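Local coordinates for GTPase-activating protein skywalker (Drosophila melanogaster, PDB 6R82), which acts as a GTPase-activating protein for Rab35, regulating the recycling and turnover of synaptic vesicle proteins, and is represented here by its TLDc domain, at residues S125-A130 and C160-N165; P31-T36 and V178-G183. All coordinates share one frame; numbering follows the deposited sequence.

Contact 1: residues S125-A130 and C160-N165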
ATOM      1  N   SER A 125      -6.607   3.869  16.369  1.00 64.24           N
ATOM      2  CA  SER A 125      -6.487   4.779  15.239  1.00 64.97           C
ATOM      3  C   SER A 125      -5.045   4.893  14.741  1.00 64.26           C
ATOM      4  O   SER A 125      -4.733   5.815  13.979  1.00 61.83           O
ATOM      5  CB  SER A 125      -7.047   6.157  15.602  1.00 66.32           C
ATOM      6  OG  SER A 125      -6.365   6.713  16.716  1.00 72.07           O
ATOM      7  N   GLU A 126      -4.170   3.962  15.144  1.00 60.83           N
ATOM      8  CA  GLU A 126      -2.747   3.964  14.807  1.00 58.84           C
ATOM      9  C   GLU A 126      -2.306   2.617  14.245  1.00 52.01           C
ATOM     10  O   GLU A 126      -1.235   2.111  14.589  1.00 53.14           O
ATOM     11  CB  GLU A 126      -1.896   4.307  16.027  1.00 61.70           C
ATOM     12  CG  GLU A 126      -1.984   5.736  16.484  1.00 67.07           C
ATOM     13  CD  GLU A 126      -1.091   6.006  17.678  1.00 73.93           C
ATOM     14  OE1 GLU A 126      -0.162   6.839  17.562  1.00 75.94           O
ATOM     15  OE2 GLU A 126      -1.315   5.370  18.734  1.00 82.95           O
ATOM     16  N   LEU A 127      -3.111   2.025  13.364  1.00 52.94           N
ATOM     17  CA  LEU A 127      -2.898   0.670  12.857  1.00 50.73           C
ATOM     18  C   LEU A 127      -2.649   0.753  11.356  1.00 45.20           C
ATOM     19  O   LEU A 127      -3.593   0.866  10.572  1.00 48.15           O
ATOM     20  CB  LEU A 127      -4.103  -0.223  13.158  1.00 53.36           C
ATOM     21  CG  LEU A 127      -4.570  -0.369  14.608  1.00 57.48           C
ATOM     22  CD1 LEU A 127      -5.778  -1.316  14.694  1.00 53.24           C
ATOM     23  CD2 LEU A 127      -3.430  -0.871  15.488  1.00 50.39           C
ATOM     24  N   PHE A 128      -1.380   0.656  10.952  1.00 48.37           N
ATOM     25  CA  PHE A 128      -0.973   1.014   9.595  1.00 43.51           C
ATOM     26  C   PHE A 128      -0.824  -0.195   8.674  1.00 40.27           C
ATOM     27  O   PHE A 128      -1.517  -0.285   7.658  1.00 45.43           O
ATOM     28  CB  PHE A 128       0.326   1.830   9.667  1.00 43.00           C
ATOM     29  CG  PHE A 128       0.176   3.099  10.453  1.00 44.91           C
ATOM     30  CD1 PHE A 128      -0.738   4.067  10.061  1.00 45.88           C
ATOM     31  CD2 PHE A 128       0.914   3.313  11.605  1.00 46.12           C
ATOM     32  CE1 PHE A 128      -0.907   5.233  10.808  1.00 43.72           C
ATOM     33  CE2 PHE A 128       0.754   4.479  12.348  1.00 46.94           C
ATOM     34  CZ  PHE A 128      -0.162   5.439  11.940  1.00 44.28           C
ATOM     35  N   MET A 129       0.079  -1.118   8.998  1.00 40.45           N
ATOM     36  CA  MET A 129       0.419  -2.240   8.131  1.00 39.59           C
ATOM     37  C   MET A 129       0.421  -3.527   8.947  1.00 39.57           C
ATOM     38  O   MET A 129       0.822  -3.526  10.110  1.00 42.23           O
ATOM     39  CB  MET A 129       1.818  -2.066   7.479  1.00 36.96           C
ATOM     40  CG  MET A 129       2.054  -0.728   6.735  1.00 45.51           C
ATOM     41  SD  MET A 129       3.823  -0.382   6.438  1.00 43.66           S
ATOM     42  CE  MET A 129       4.228  -1.688   5.280  1.00 39.83           C
ATOM     43  N   ALA A 130       0.001  -4.626   8.319  1.00 39.65           N
ATOM     44  CA  ALA A 130       0.096  -5.959   8.913  1.00 45.80           C
ATOM     45  C   ALA A 130       0.184  -6.986   7.789  1.00 38.28           C
ATOM     46  O   ALA A 130      -0.383  -6.779   6.716  1.00 42.59           O
ATOM     47  CB  ALA A 130      -1.096  -6.260   9.830  1.00 42.29           C
ATOM     48  N   CYS A 160     -11.877   2.177   7.854  1.00 60.91           N
ATOM     49  CA  CYS A 160     -11.073   1.896   9.031  1.00 59.08           C
ATOM     50  C   CYS A 160     -10.874   3.188   9.810  1.00 56.00           C
ATOM     51  O   CYS A 160     -10.975   4.286   9.263  1.00 58.12           O
ATOM     52  CB  CYS A 160      -9.721   1.270   8.652  1.00 60.13           C
ATOM     53  SG  CYS A 160      -8.458   2.477   8.133  1.00 57.33           S
ATOM     54  N   LYS A 161     -10.588   3.044  11.105  1.00 56.44           N
ATOM     55  CA  LYS A 161     -10.441   4.210  11.971  1.00 59.65           C
ATOM     56  C   LYS A 161      -9.067   4.863  11.903  1.00 59.61           C
ATOM     57  O   LYS A 161      -8.923   6.017  12.329  1.00 61.70           O
ATOM     58  CB  LYS A 161     -10.725   3.834  13.422  1.00 63.44           C
ATOM     59  CG  LYS A 161     -12.187   3.948  13.781  1.00 68.66           C
ATOM     60  CD  LYS A 161     -12.465   3.528  15.207  1.00 71.49           C
ATOM     61  CE  LYS A 161     -11.755   4.410  16.223  1.00 75.71           C
ATOM     62  NZ  LYS A 161     -10.340   4.015  16.485  1.00 73.08           N
ATOM     63  N   THR A 162      -8.044   4.158  11.426  1.00 58.51           N
ATOM     64  CA  THR A 162      -6.745   4.805  11.301  1.00 55.45           C
ATOM     65  C   THR A 162      -6.771   5.882  10.217  1.00 52.12           C
ATOM     66  O   THR A 162      -6.152   6.938  10.379  1.00 54.20           O
ATOM     67  CB  THR A 162      -5.666   3.747  11.039  1.00 54.23           C
ATOM     68  OG1 THR A 162      -5.518   2.928  12.211  1.00 55.96           O
ATOM     69  CG2 THR A 162      -4.317   4.403  10.733  1.00 51.05           C
ATOM     70  N   PHE A 163      -7.536   5.670   9.144  1.00 54.11           N
ATOM     71  CA  PHE A 163      -7.573   6.599   8.029  1.00 52.90           C
ATOM     72  C   PHE A 163      -8.940   7.220   7.759  1.00 62.22           C
ATOM     73  O   PHE A 163      -9.027   8.115   6.912  1.00 60.40           O
ATOM     74  CB  PHE A 163      -7.078   5.898   6.758  1.00 54.16           C
ATOM     75  CG  PHE A 163      -5.636   5.507   6.830  1.00 54.57           C
ATOM     76  CD1 PHE A 163      -4.651   6.480   6.962  1.00 50.56           C
ATOM     77  CD2 PHE A 163      -5.261   4.169   6.816  1.00 53.58           C
ATOM     78  CE1 PHE A 163      -3.310   6.131   7.053  1.00 49.69           C
ATOM     79  CE2 PHE A 163      -3.920   3.808   6.897  1.00 49.95           C
ATOM     80  CZ  PHE A 163      -2.943   4.786   7.017  1.00 48.12           C
ATOM     81  N   ASN A 164      -9.999   6.776   8.446  1.00 63.18           N
ATOM     82  CA  ASN A 164     -11.356   7.321   8.302  1.00 61.88           C
ATOM     83  C   ASN A 164     -11.774   7.437   6.840  1.00 61.61           C
ATOM     84  O   ASN A 164     -12.320   8.451   6.401  1.00 62.90           O
ATOM     85  CB  ASN A 164     -11.491   8.670   9.003  1.00 65.35           C
ATOM     86  CG  ASN A 164     -12.935   8.989   9.364  1.00 72.35           C
ATOM     87  OD1 ASN A 164     -13.711   9.451   8.523  1.00 71.74           O
ATOM     88  ND2 ASN A 164     -13.305   8.727  10.613  1.00 69.77           N
ATOM     89  N   ASN A 165     -11.520   6.389   6.092  1.00 58.84           N
ATOM     90  CA  ASN A 165     -11.767   6.340   4.664  1.00 61.92           C
ATOM     91  C   ASN A 165     -13.104   5.682   4.369  1.00 66.56           C
ATOM     92  O   ASN A 165     -13.655   4.965   5.209  1.00 67.67           O
ATOM     93  CB  ASN A 165     -10.659   5.543   3.975  1.00 59.95           C
ATOM     94  CG  ASN A 165     -10.524   4.149   4.543  1.00 60.92           C
ATOM     95  OD1 ASN A 165     -10.168   3.986   5.709  1.00 60.02           O
ATOM     96  ND2 ASN A 165     -10.819   3.135   3.733  1.00 59.28           N
TER
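In the TLDc domain, the loop leading into strand 129-131 is joined to the loop 160-165 by a threonine that uses both branches. Thr162 OG1 accepts the backbone N-H of Leu127 at 2.8 Å, in a nearly straight bond (161° at the hydrogen), and donates to Gly140 O. With chi1 at -68°, OG1 stands anti to the carbonyl carbon, which turns CG2 the other way, anti to the backbone N. That methyl touches Phe128 CE1 at 3.5 Å and also sits over the centre of the Phe163 ring, 3.8 Å above its plane. Phe163 CZ meets the edge of the Phe128 ring, 3.8 Å from CD1, the two side chains crossing at about a right angle. An alanine at Thr162 would remove OG1 and the methyl together, and would probably leave Leu127 N without this acceptor and loosen the packing between the two rings.

Farther out, Trp112 positions the 125-130 side: its NE1 bonds to Ser125 O, and its ring meets Phe128 edge-to-face. Lys161, bent at chi3 and chi4, brings NZ to a hydrogen bond with Ser124 OG. Within 160-165, Cys160 N donates to Asn165 OD1 at 3.3 Å from above the carbonyl plane.

Contact 2: residues P31-T36 and V178-G183; sequences PVLLYT and VLEVYG
Strand 31-36 pairs antiparallel with strand 178-183 in the TLDc sheet, interrupted by a classic beta bulge in which Leu34 and Tyr35 both face Val181. Val32 and Gly183 form a hydrogen-bonded pair: Val32 N donates to Gly183 O, and Gly183 N returns the bond to Val32 O at 2.8 Å, nearly along the C=O axis. At the bulge, Val181 O serves two donors, Leu34 N at 2.7 Å and Tyr35 N at 3.3 Å, the second weak. The regular pattern resumes as Val181 N gives its hydrogen to Tyr35 O at 2.9 Å. Leu34 has helix-like torsions (phi -91°, psi -33°), which let the extra residue fit. Beyond the bulge, Thr36 N donates to His40 ND1 and Leu179 N to Thr37 OG1. Along its other edge, strand 178-183 makes backbone bonds to strand 57-63 through Val178, Glu180 and Tyr182.

The face carrying Leu33, Thr36, Glu180 and Tyr182 has its own polar chain. Tyr182 OH donates to Glu180 OE1, reaching it from above the carboxylate plane, and Lys62 adds a long, weak ion pair to the same oxygen. A water molecule accepts from Thr36 OG1 at 2.6 Å and donates to Glu180 OE2; Thr36 OG1 also bonds Glu38 N. Beside this network, Leu33 CD1 lies over one face of the Tyr182 ring, 4.2 Å from its centroid and 21° off the normal. On the other face of the sheet, Tyr35 and Val181 pack under helix 44-51, and the Tyr35 ring takes Leu179 CD2 at its edge. Gly183 offers bare backbone to Leu34: Leu34 CG comes within 3.3 Å of Gly183 N, where a beta carbon on the glycine would crowd Leu34 CD1.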
ATOM      1  N   PRO A  31      11.777   6.594  -8.473  1.00 36.88           N
ATOM      2  CA  PRO A  31      10.938   5.427  -8.189  1.00 35.74           C
ATOM      3  C   PRO A  31      11.336   4.276  -9.098  1.00 38.72           C
ATOM      4  O   PRO A  31      11.639   4.467 -10.274  1.00 39.59           O
ATOM      5  CB  PRO A  31       9.520   5.929  -8.484  1.00 37.12           C
ATOM      6  CG  PRO A  31       9.728   6.930  -9.593  1.00 40.48           C
ATOM      7  CD  PRO A  31      11.103   7.564  -9.359  1.00 38.58           C
ATOM      8  N   VAL A  32      11.382   3.077  -8.529  1.00 33.61           N
ATOM      9  CA  VAL A  32      11.777   1.881  -9.257  1.00 34.97           C
ATOM     10  C   VAL A  32      10.744   0.805  -8.961  1.00 38.36           C
ATOM     11  O   VAL A  32      10.254   0.689  -7.829  1.00 32.54           O
ATOM     12  CB  VAL A  32      13.197   1.397  -8.876  1.00 39.22           C
ATOM     13  CG1 VAL A  32      14.276   2.448  -9.254  1.00 40.15           C
ATOM     14  CG2 VAL A  32      13.286   1.057  -7.383  1.00 34.57           C
ATOM     15  N   LEU A  33      10.412   0.029  -9.979  1.00 37.60           N
ATOM     16  CA  LEU A  33       9.428  -1.038  -9.870  1.00 39.53           C
ATOM     17  C   LEU A  33      10.050  -2.240  -9.169  1.00 39.07           C
ATOM     18  O   LEU A  33      10.995  -2.840  -9.691  1.00 36.61           O
ATOM     19  CB  LEU A  33       8.944  -1.429 -11.268  1.00 39.85           C
ATOM     20  CG  LEU A  33       7.992  -2.623 -11.276  1.00 42.29           C
ATOM     21  CD1 LEU A  33       6.648  -2.154 -10.713  1.00 38.83           C
ATOM     22  CD2 LEU A  33       7.857  -3.235 -12.677  1.00 43.68           C
ATOM     23  N   LEU A  34       9.522  -2.600  -7.990  1.00 33.75           N
ATOM     24  CA  LEU A  34      10.044  -3.748  -7.235  1.00 37.32           C
ATOM     25  C   LEU A  34       9.334  -5.057  -7.567  1.00 39.98           C
ATOM     26  O   LEU A  34       9.958  -6.126  -7.507  1.00 39.79           O
ATOM     27  CB  LEU A  34       9.913  -3.513  -5.722  1.00 32.07           C
ATOM     28  CG  LEU A  34      10.456  -2.181  -5.188  1.00 35.75           C
ATOM     29  CD1 LEU A  34      10.129  -2.020  -3.706  1.00 32.00           C
ATOM     30  CD2 LEU A  34      11.977  -2.101  -5.426  1.00 30.86           C
ATOM     31  N   TYR A  35       8.043  -4.998  -7.885  1.00 37.41           N
ATOM     32  CA  TYR A  35       7.218  -6.196  -7.985  1.00 39.55           C
ATOM     33  C   TYR A  35       6.006  -5.869  -8.828  1.00 39.64           C
ATOM     34  O   TYR A  35       5.361  -4.838  -8.603  1.00 40.73           O
ATOM     35  CB  TYR A  35       6.755  -6.689  -6.601  1.00 36.80           C
ATOM     36  CG  TYR A  35       5.896  -7.962  -6.663  1.00 40.13           C
ATOM     37  CD1 TYR A  35       6.488  -9.219  -6.768  1.00 43.67           C
ATOM     38  CD2 TYR A  35       4.508  -7.895  -6.637  1.00 40.00           C
ATOM     39  CE1 TYR A  35       5.723 -10.372  -6.835  1.00 45.89           C
ATOM     40  CE2 TYR A  35       3.735  -9.048  -6.702  1.00 44.21           C
ATOM     41  CZ  TYR A  35       4.353 -10.276  -6.799  1.00 45.99           C
ATOM     42  OH  TYR A  35       3.598 -11.424  -6.874  1.00 55.62           O
ATOM     43  N   THR A  36       5.687  -6.752  -9.776  1.00 40.47           N
ATOM     44  CA  THR A  36       4.432  -6.655 -10.506  1.00 45.54           C
ATOM     45  C   THR A  36       3.867  -8.047 -10.756  1.00 43.86           C
ATOM     46  O   THR A  36       4.593  -8.967 -11.147  1.00 45.28           O
ATOM     47  CB  THR A  36       4.589  -5.919 -11.844  1.00 47.80           C
ATOM     48  OG1 THR A  36       3.354  -5.999 -12.569  1.00 48.14           O
ATOM     49  CG2 THR A  36       5.681  -6.553 -12.674  1.00 48.74           C
ATOM     50  N   VAL A 178      -3.954  -6.254 -11.738  1.00 57.52           N
ATOM     51  CA  VAL A 178      -2.507  -6.156 -11.589  1.00 56.00           C
ATOM     52  C   VAL A 178      -2.199  -5.410 -10.296  1.00 53.50           C
ATOM     53  O   VAL A 178      -2.904  -4.472  -9.905  1.00 52.28           O
ATOM     54  CB  VAL A 178      -1.851  -5.503 -12.827  1.00 58.74           C
ATOM     55  CG1 VAL A 178      -2.524  -4.196 -13.155  1.00 59.75           C
ATOM     56  CG2 VAL A 178      -0.343  -5.306 -12.612  1.00 58.04           C
ATOM     57  N   LEU A 179      -1.175  -5.884  -9.602  1.00 47.64           N
ATOM     58  CA  LEU A 179      -0.629  -5.199  -8.445  1.00 52.51           C
ATOM     59  C   LEU A 179       0.810  -4.804  -8.746  1.00 45.86           C
ATOM     60  O   LEU A 179       1.569  -5.596  -9.313  1.00 44.33           O
ATOM     61  CB  LEU A 179      -0.694  -6.083  -7.199  1.00 48.23           C
ATOM     62  CG  LEU A 179      -0.053  -5.414  -5.984  1.00 53.44           C
ATOM     63  CD1 LEU A 179      -1.039  -5.352  -4.856  1.00 53.40           C
ATOM     64  CD2 LEU A 179       1.179  -6.185  -5.575  1.00 49.53           C
ATOM     65  N   GLU A 180       1.167  -3.572  -8.376  1.00 45.11           N
ATOM     66  CA  GLU A 180       2.509  -3.040  -8.565  1.00 45.49           C
ATOM     67  C   GLU A 180       3.020  -2.448  -7.257  1.00 40.41           C
ATOM     68  O   GLU A 180       2.263  -1.810  -6.522  1.00 41.77           O
ATOM     69  CB  GLU A 180       2.526  -1.959  -9.659  1.00 48.64           C
ATOM     70  CG  GLU A 180       2.552  -2.529 -11.082  1.00 51.81           C
ATOM     71  CD  GLU A 180       2.367  -1.463 -12.171  1.00 63.26           C
ATOM     72  OE1 GLU A 180       2.121  -0.275 -11.830  1.00 60.57           O
ATOM     73  OE2 GLU A 180       2.463  -1.830 -13.371  1.00 59.29           O
ATOM     74  N   VAL A 181       4.308  -2.664  -6.976  1.00 39.21           N
ATOM     75  CA  VAL A 181       4.980  -2.065  -5.827  1.00 37.09           C
ATOM     76  C   VAL A 181       6.228  -1.336  -6.316  1.00 34.43           C
ATOM     77  O   VAL A 181       7.044  -1.916  -7.036  1.00 35.68           O
ATOM     78  CB  VAL A 181       5.363  -3.111  -4.759  1.00 38.79           C
ATOM     79  CG1 VAL A 181       5.861  -2.401  -3.488  1.00 35.48           C
ATOM     80  CG2 VAL A 181       4.176  -4.002  -4.432  1.00 36.46           C
ATOM     81  N   TYR A 182       6.373  -0.074  -5.917  1.00 34.57           N
ATOM     82  CA  TYR A 182       7.528   0.752  -6.243  1.00 37.11           C
ATOM     83  C   TYR A 182       8.337   1.018  -4.985  1.00 35.08           C
ATOM     84  O   TYR A 182       7.772   1.185  -3.904  1.00 35.60           O
ATOM     85  CB  TYR A 182       7.093   2.093  -6.870  1.00 37.34           C
ATOM     86  CG  TYR A 182       6.435   1.920  -8.222  1.00 41.25           C
ATOM     87  CD1 TYR A 182       5.067   1.670  -8.324  1.00 46.12           C
ATOM     88  CD2 TYR A 182       7.181   1.981  -9.391  1.00 41.70           C
ATOM     89  CE1 TYR A 182       4.459   1.488  -9.565  1.00 47.65           C
ATOM     90  CE2 TYR A 182       6.584   1.791 -10.633  1.00 49.50           C
ATOM     91  CZ  TYR A 182       5.221   1.549 -10.710  1.00 52.72           C
ATOM     92  OH  TYR A 182       4.625   1.371 -11.941  1.00 59.46           O
ATOM     93  N   GLY A 183       9.664   1.046  -5.134  1.00 35.42           N
ATOM     94  CA  GLY A 183      10.553   1.593  -4.139  1.00 33.81           C
ATOM     95  C   GLY A 183      11.186   2.895  -4.610  1.00 35.26           C
ATOM     96  O   GLY A 183      10.802   3.475  -5.626  1.00 35.88           O
TER
HETATM   97  O   HOH W   1       2.971  -4.033 -14.219  1.00 50.61           O

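Overall arrangement
Contact 2 is buried and joins its segments over about 530 Å²; contact 1 is partly buried, over 285 Å². Both reach the same antiparallel sheet, on opposite sides of the chain's centre; their centres lie about 23 Å apart, and they do not touch. Contact 2 pairs two strands far apart in sequence, and contact 1 is nested within the loop that it closes. Their chemistry follows their place. Segments 31-36 and 178-183 are joined chiefly by repeated backbone bonds, with a bulge and a water-linked polar face, whereas between 125-130 and 160-165 the one hydrogen bond runs from a backbone N to a side chain, beside a small aromatic cluster at the approach to strand 129-131.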